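Low molecular weight phosphotyrosine phosphatase family protein (Streptococcus pyogenes, PDB 5GOT) probably hydrolyses the phosphate ester of phosphotyrosine in proteins, as a low molecular weight protein tyrosine phosphatase. Local coordinates at residues 104-116 and 125-139. Residues are numbered along the deposited sequence; the frame is centred on the assembly and turned at random.
Sequences KIYLFREGGVPDP and TYQLVRKGCQDWLSR
Phe-108 drives its ring against helix 125-139 where Gly-132 has no side chain: its CE2 lies 3.8 Å from Gly-132 CA, and this bare CA lets the ring come up to the helix backbone. Putting CG opposite the backbone N (chi1 -179°) swings the ring helixward although its CB starts off away from the helix. The rim of the ring, at CZ, faces Val-129 O (3.5 Å) near the ring plane, and Cys-133 SG also lies at this edge. Beside it, Trp-136 uses its one polar atom: NE1 donates to a lone pair of Phe-108 O in the carbonyl plane (2.8 Å), the bond bent to 138°. The six-membered ring of the indole turns its edge toward the face of Tyr-106 in an offset edge-to-face pair, planes at 84°. This aromatic cluster fastens the helix to the end of strand 105-107, an outermost strand of the four-stranded parallel sheet in the low molecular weight phosphatase fold; Ile-83 of the adjoining strand also touches Phe-108 and Trp-136. Toward solvent the contact thins at the partly exposed Arg-109 and Leu-128. There Leu-128 CD2 sits over one face of the Arg-109 guanidinium, 3.9 Å from its CZ, while NH1, in the group's own plane, donates to Gly-112 O (2.9 Å) across the type II turn. A tight spot remains where Leu-128 CD1 presses on Pro-114 CD (3.5 Å), and the contact is buried again where Pro-116 covers Thr-125, whose hydroxyl is hydrogen-bonded to Asp-121 O.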
loop_
_atom_site.group_PDB
_atom_site.type_symbol
_atom_site.label_atom_id
_atom_site.label_comp_id
_atom_site.label_asym_id
_atom_site.label_seq_id
_atom_site.Cartn_x
_atom_site.Cartn_y
_atom_site.Cartn_z
ATOM N N LYS A 104 -2.312 14.896 -0.434
ATOM C CA LYS A 104 -2.775 13.517 -0.562
ATOM C C LYS A 104 -1.710 12.481 -0.202
ATOM O O LYS A 104 -1.984 11.280 -0.295
ATOM C CB LYS A 104 -3.327 13.239 -1.970
ATOM C CG LYS A 104 -2.895 14.182 -3.052
ATOM C CD LYS A 104 -3.374 13.721 -4.438
ATOM C CE LYS A 104 -4.850 14.033 -4.700
ATOM N NZ LYS A 104 -5.215 13.702 -6.125
ATOM N N ILE A 105 -0.526 12.896 0.240
ATOM C CA ILE A 105 0.574 11.963 0.489
ATOM C C ILE A 105 0.745 11.753 1.990
ATOM O O ILE A 105 0.893 12.718 2.756
ATOM C CB ILE A 105 1.866 12.461 -0.176
ATOM C CG1 ILE A 105 1.637 12.542 -1.704
ATOM C CG2 ILE A 105 3.034 11.545 0.140
ATOM C CD1 ILE A 105 2.804 13.117 -2.498
ATOM N N TYR A 106 0.730 10.479 2.407
ATOM C CA TYR A 106 0.726 10.067 3.803
ATOM C C TYR A 106 1.798 9.013 4.052
ATOM O O TYR A 106 2.171 8.254 3.156
ATOM C CB TYR A 106 -0.619 9.443 4.227
ATOM C CG TYR A 106 -1.852 10.332 4.110
ATOM C CD1 TYR A 106 -2.452 10.559 2.876
ATOM C CD2 TYR A 106 -2.445 10.891 5.243
ATOM C CE1 TYR A 106 -3.587 11.347 2.760
ATOM C CE2 TYR A 106 -3.596 11.688 5.136
ATOM C CZ TYR A 106 -4.158 11.898 3.889
ATOM O OH TYR A 106 -5.294 12.672 3.736
ATOM N N LEU A 107 2.260 8.949 5.293
ATOM C CA LEU A 107 3.102 7.854 5.752
ATOM C C LEU A 107 2.221 6.723 6.273
ATOM O O LEU A 107 1.317 6.957 7.080
ATOM C CB LEU A 107 4.055 8.336 6.846
ATOM C CG LEU A 107 5.020 7.279 7.393
ATOM C CD1 LEU A 107 5.964 6.813 6.301
ATOM C CD2 LEU A 107 5.808 7.866 8.561
ATOM N N PHE A 108 2.507 5.492 5.828
ATOM C CA PHE A 108 1.679 4.346 6.199
ATOM C C PHE A 108 1.514 4.199 7.709
ATOM O O PHE A 108 0.410 3.912 8.187
ATOM C CB PHE A 108 2.263 3.056 5.609
ATOM C CG PHE A 108 1.448 1.837 5.916
ATOM C CD1 PHE A 108 0.351 1.507 5.131
ATOM C CD2 PHE A 108 1.794 0.999 6.974
ATOM C CE1 PHE A 108 -0.407 0.378 5.405
ATOM C CE2 PHE A 108 1.050 -0.130 7.252
ATOM C CZ PHE A 108 -0.063 -0.439 6.470
ATOM N N ARG A 109 2.597 4.354 8.470
ATOM C CA ARG A 109 2.515 4.284 9.918
ATOM C C ARG A 109 3.689 5.057 10.501
ATOM O O ARG A 109 4.796 5.017 9.962
ATOM C CB ARG A 109 2.507 2.826 10.424
ATOM C CG ARG A 109 3.841 2.104 10.306
ATOM C CD ARG A 109 3.755 0.646 10.813
ATOM N NE ARG A 109 3.377 0.540 12.221
ATOM C CZ ARG A 109 4.240 0.575 13.236
ATOM N NH1 ARG A 109 5.536 0.731 13.004
ATOM N NH2 ARG A 109 3.808 0.466 14.488
ATOM N N GLU A 110 3.433 5.777 11.588
ATOM C CA GLU A 110 4.491 6.552 12.218
ATOM C C GLU A 110 5.613 5.631 12.685
ATOM O O GLU A 110 5.365 4.558 13.240
ATOM C CB GLU A 110 3.917 7.361 13.383
ATOM C CG GLU A 110 2.960 8.451 12.895
ATOM C CD GLU A 110 3.658 9.448 11.992
ATOM O OE1 GLU A 110 4.628 10.086 12.447
ATOM O OE2 GLU A 110 3.256 9.590 10.811
ATOM N N GLY A 111 6.853 6.051 12.431
ATOM C CA GLY A 111 8.010 5.184 12.610
ATOM C C GLY A 111 8.343 4.327 11.398
ATOM O O GLY A 111 9.518 4.141 11.056
ATOM N N GLY A 112 7.323 3.765 10.760
ATOM C CA GLY A 112 7.468 3.140 9.460
ATOM C C GLY A 112 7.311 1.630 9.531
ATOM O O GLY A 112 7.095 1.038 10.588
ATOM N N VAL A 113 7.399 1.019 8.359
ATOM C CA VAL A 113 7.356 -0.433 8.215
ATOM C C VAL A 113 8.759 -0.898 7.841
ATOM O O VAL A 113 9.289 -0.466 6.809
ATOM C CB VAL A 113 6.326 -0.860 7.160
ATOM C CG1 VAL A 113 6.344 -2.353 6.985
ATOM C CG2 VAL A 113 4.938 -0.403 7.573
ATOM N N PRO A 114 9.405 -1.734 8.654
ATOM C CA PRO A 114 10.742 -2.227 8.298
ATOM C C PRO A 114 10.734 -2.845 6.906
ATOM O O PRO A 114 9.770 -3.494 6.497
ATOM C CB PRO A 114 11.040 -3.267 9.383
ATOM C CG PRO A 114 10.180 -2.850 10.541
ATOM C CD PRO A 114 8.929 -2.287 9.932
ATOM N N ASP A 115 11.790 -2.580 6.166
ATOM C CA ASP A 115 11.926 -2.968 4.775
ATOM C C ASP A 115 12.417 -4.410 4.709
ATOM O O ASP A 115 13.584 -4.685 5.026
ATOM C CB ASP A 115 12.889 -2.011 4.070
ATOM C CG ASP A 115 12.942 -2.229 2.574
ATOM O OD1 ASP A 115 12.300 -3.175 2.072
ATOM O OD2 ASP A 115 13.645 -1.451 1.899
ATOM N N PRO A 116 11.569 -5.362 4.307
ATOM C CA PRO A 116 12.014 -6.761 4.280
ATOM C C PRO A 116 12.948 -7.064 3.125
ATOM O O PRO A 116 13.474 -8.182 3.057
ATOM C CB PRO A 116 10.704 -7.538 4.139
ATOM C CG PRO A 116 9.872 -6.630 3.272
ATOM C CD PRO A 116 10.217 -5.211 3.736
ATOM N N THR A 125 6.711 -7.817 8.713
ATOM C CA THR A 125 6.062 -6.940 7.742
ATOM C C THR A 125 4.559 -7.160 7.740
ATOM O O THR A 125 3.771 -6.204 7.773
ATOM C CB THR A 125 6.627 -7.186 6.334
ATOM O OG1 THR A 125 8.051 -7.043 6.346
ATOM C CG2 THR A 125 6.028 -6.198 5.330
ATOM N N TYR A 126 4.143 -8.423 7.692
ATOM C CA TYR A 126 2.719 -8.715 7.644
ATOM C C TYR A 126 2.014 -8.172 8.877
ATOM O O TYR A 126 0.975 -7.514 8.766
ATOM C CB TYR A 126 2.484 -10.219 7.506
ATOM C CG TYR A 126 1.029 -10.576 7.659
ATOM C CD1 TYR A 126 0.135 -10.364 6.627
ATOM C CD2 TYR A 126 0.543 -11.096 8.854
ATOM C CE1 TYR A 126 -1.205 -10.658 6.773
ATOM C CE2 TYR A 126 -0.800 -11.399 9.002
ATOM C CZ TYR A 126 -1.664 -11.174 7.958
ATOM O OH TYR A 126 -2.994 -11.477 8.095
ATOM N N GLN A 127 2.566 -8.435 10.066
ATOM C CA GLN A 127 1.900 -7.992 11.291
ATOM C C GLN A 127 1.757 -6.474 11.322
ATOM O O GLN A 127 0.715 -5.951 11.732
ATOM C CB GLN A 127 2.659 -8.479 12.529
ATOM C CG GLN A 127 2.794 -10.001 12.662
ATOM C CD GLN A 127 1.448 -10.719 12.733
ATOM O OE1 GLN A 127 0.425 -10.133 13.104
ATOM N NE2 GLN A 127 1.447 -12.000 12.379
ATOM N N LEU A 128 2.790 -5.747 10.888
ATOM C CA LEU A 128 2.712 -4.283 10.903
ATOM C C LEU A 128 1.803 -3.746 9.807
ATOM O O LEU A 128 1.135 -2.719 9.998
ATOM C CB LEU A 128 4.112 -3.691 10.776
ATOM C CG LEU A 128 4.937 -4.047 12.006
ATOM C CD1 LEU A 128 6.402 -3.728 11.804
ATOM C CD2 LEU A 128 4.375 -3.315 13.217
ATOM N N VAL A 129 1.783 -4.403 8.646
ATOM C CA VAL A 129 0.898 -3.978 7.567
ATOM C C VAL A 129 -0.547 -4.239 7.949
ATOM O O VAL A 129 -1.442 -3.429 7.685
ATOM C CB VAL A 129 1.280 -4.712 6.272
ATOM C CG1 VAL A 129 0.146 -4.649 5.254
ATOM C CG2 VAL A 129 2.543 -4.121 5.715
ATOM N N ARG A 130 -0.782 -5.386 8.581
ATOM C CA ARG A 130 -2.118 -5.785 8.996
ATOM C C ARG A 130 -2.684 -4.819 10.036
ATOM O O ARG A 130 -3.859 -4.431 9.958
ATOM C CB ARG A 130 -2.047 -7.226 9.523
ATOM C CG ARG A 130 -3.269 -7.749 10.267
ATOM C CD ARG A 130 -4.313 -8.142 9.283
ATOM N NE ARG A 130 -5.629 -8.325 9.920
ATOM C CZ ARG A 130 -6.730 -8.665 9.249
ATOM N NH1 ARG A 130 -7.869 -8.799 9.916
ATOM N NH2 ARG A 130 -6.670 -8.875 7.919
ATOM N N LYS A 131 -1.857 -4.398 11.002
ATOM C CA LYS A 131 -2.303 -3.419 11.992
ATOM C C LYS A 131 -2.476 -2.035 11.372
ATOM O O LYS A 131 -3.440 -1.326 11.687
ATOM C CB LYS A 131 -1.313 -3.367 13.160
ATOM C CG LYS A 131 -1.227 -4.671 13.960
ATOM C CD LYS A 131 -0.457 -4.520 15.284
ATOM C CE LYS A 131 1.050 -4.338 15.083
ATOM N NZ LYS A 131 1.794 -4.215 16.377
ATOM N N GLY A 132 -1.546 -1.627 10.504
ATOM C CA GLY A 132 -1.657 -0.328 9.862
ATOM C C GLY A 132 -2.846 -0.234 8.922
ATOM O O GLY A 132 -3.453 0.834 8.775
ATOM N N CYS A 133 -3.191 -1.337 8.262
ATOM C CA CYS A 133 -4.397 -1.345 7.446
ATOM C C CYS A 133 -5.635 -1.150 8.310
ATOM O O CYS A 133 -6.564 -0.436 7.915
ATOM C CB CYS A 133 -4.489 -2.641 6.638
ATOM S SG CYS A 133 -3.363 -2.664 5.209
ATOM N N GLN A 134 -5.655 -1.758 9.501
ATOM C CA GLN A 134 -6.774 -1.550 10.417
ATOM C C GLN A 134 -6.884 -0.086 10.817
ATOM O O GLN A 134 -7.989 0.464 10.892
ATOM C CB GLN A 134 -6.617 -2.432 11.658
ATOM C CG GLN A 134 -7.056 -3.877 11.455
ATOM C CD GLN A 134 -8.545 -3.990 11.168
ATOM O OE1 GLN A 134 -9.335 -3.136 11.580
ATOM N NE2 GLN A 134 -8.934 -5.040 10.441
ATOM N N ASP A 135 -5.745 0.564 11.074
ATOM C CA ASP A 135 -5.764 1.970 11.446
ATOM C C ASP A 135 -6.253 2.844 10.302
ATOM O O ASP A 135 -7.038 3.770 10.526
ATOM C CB ASP A 135 -4.384 2.409 11.912
ATOM C CG ASP A 135 -4.006 1.790 13.246
ATOM O OD1 ASP A 135 -4.854 1.082 13.848
ATOM O OD2 ASP A 135 -2.869 2.028 13.697
ATOM N N TRP A 136 -5.805 2.567 9.070
ATOM C CA TRP A 136 -6.288 3.342 7.929
ATOM C C TRP A 136 -7.789 3.175 7.740
ATOM O O TRP A 136 -8.486 4.135 7.392
ATOM C CB TRP A 136 -5.529 2.964 6.652
ATOM C CG TRP A 136 -4.198 3.639 6.635
ATOM C CD1 TRP A 136 -2.964 3.049 6.749
ATOM C CD2 TRP A 136 -3.966 5.048 6.581
ATOM N NE1 TRP A 136 -1.980 4.011 6.751
ATOM C CE2 TRP A 136 -2.573 5.246 6.645
ATOM C CE3 TRP A 136 -4.804 6.167 6.483
ATOM C CZ2 TRP A 136 -2.000 6.515 6.608
ATOM C CZ3 TRP A 136 -4.232 7.424 6.438
ATOM C CH2 TRP A 136 -2.847 7.591 6.503
ATOM N N LEU A 137 -8.312 1.979 8.002
ATOM C CA LEU A 137 -9.754 1.771 7.911
ATOM C C LEU A 137 -10.499 2.684 8.879
ATOM O O LEU A 137 -11.470 3.352 8.501
ATOM C CB LEU A 137 -10.077 0.306 8.195
ATOM C CG LEU A 137 -11.491 -0.161 7.863
ATOM C CD1 LEU A 137 -11.634 -0.379 6.366
ATOM C CD2 LEU A 137 -11.835 -1.433 8.664
ATOM N N SER A 138 -10.057 2.723 10.139
ATOM C CA SER A 138 -10.723 3.557 11.129
ATOM C C SER A 138 -10.546 5.032 10.809
ATOM O O SER A 138 -11.386 5.859 11.176
ATOM C CB SER A 138 -10.181 3.254 12.522
ATOM O OG SER A 138 -8.954 3.927 12.706
ATOM N N ARG A 139 -9.471 5.372 10.111
ATOM C CA ARG A 139 -9.237 6.754 9.736
ATOM C C ARG A 139 -10.099 7.171 8.546
ATOM O O ARG A 139 -10.631 8.289 8.519
ATOM C CB ARG A 139 -7.754 6.932 9.428
ATOM C CG ARG A 139 -7.323 8.341 9.301
ATOM C CD ARG A 139 -6.376 8.744 10.425
ATOM N NE ARG A 139 -5.805 10.027 10.043
ATOM C CZ ARG A 139 -4.534 10.218 9.713
ATOM N NH1 ARG A 139 -3.667 9.213 9.785
ATOM N NH2 ARG A 139 -4.132 11.430 9.339
#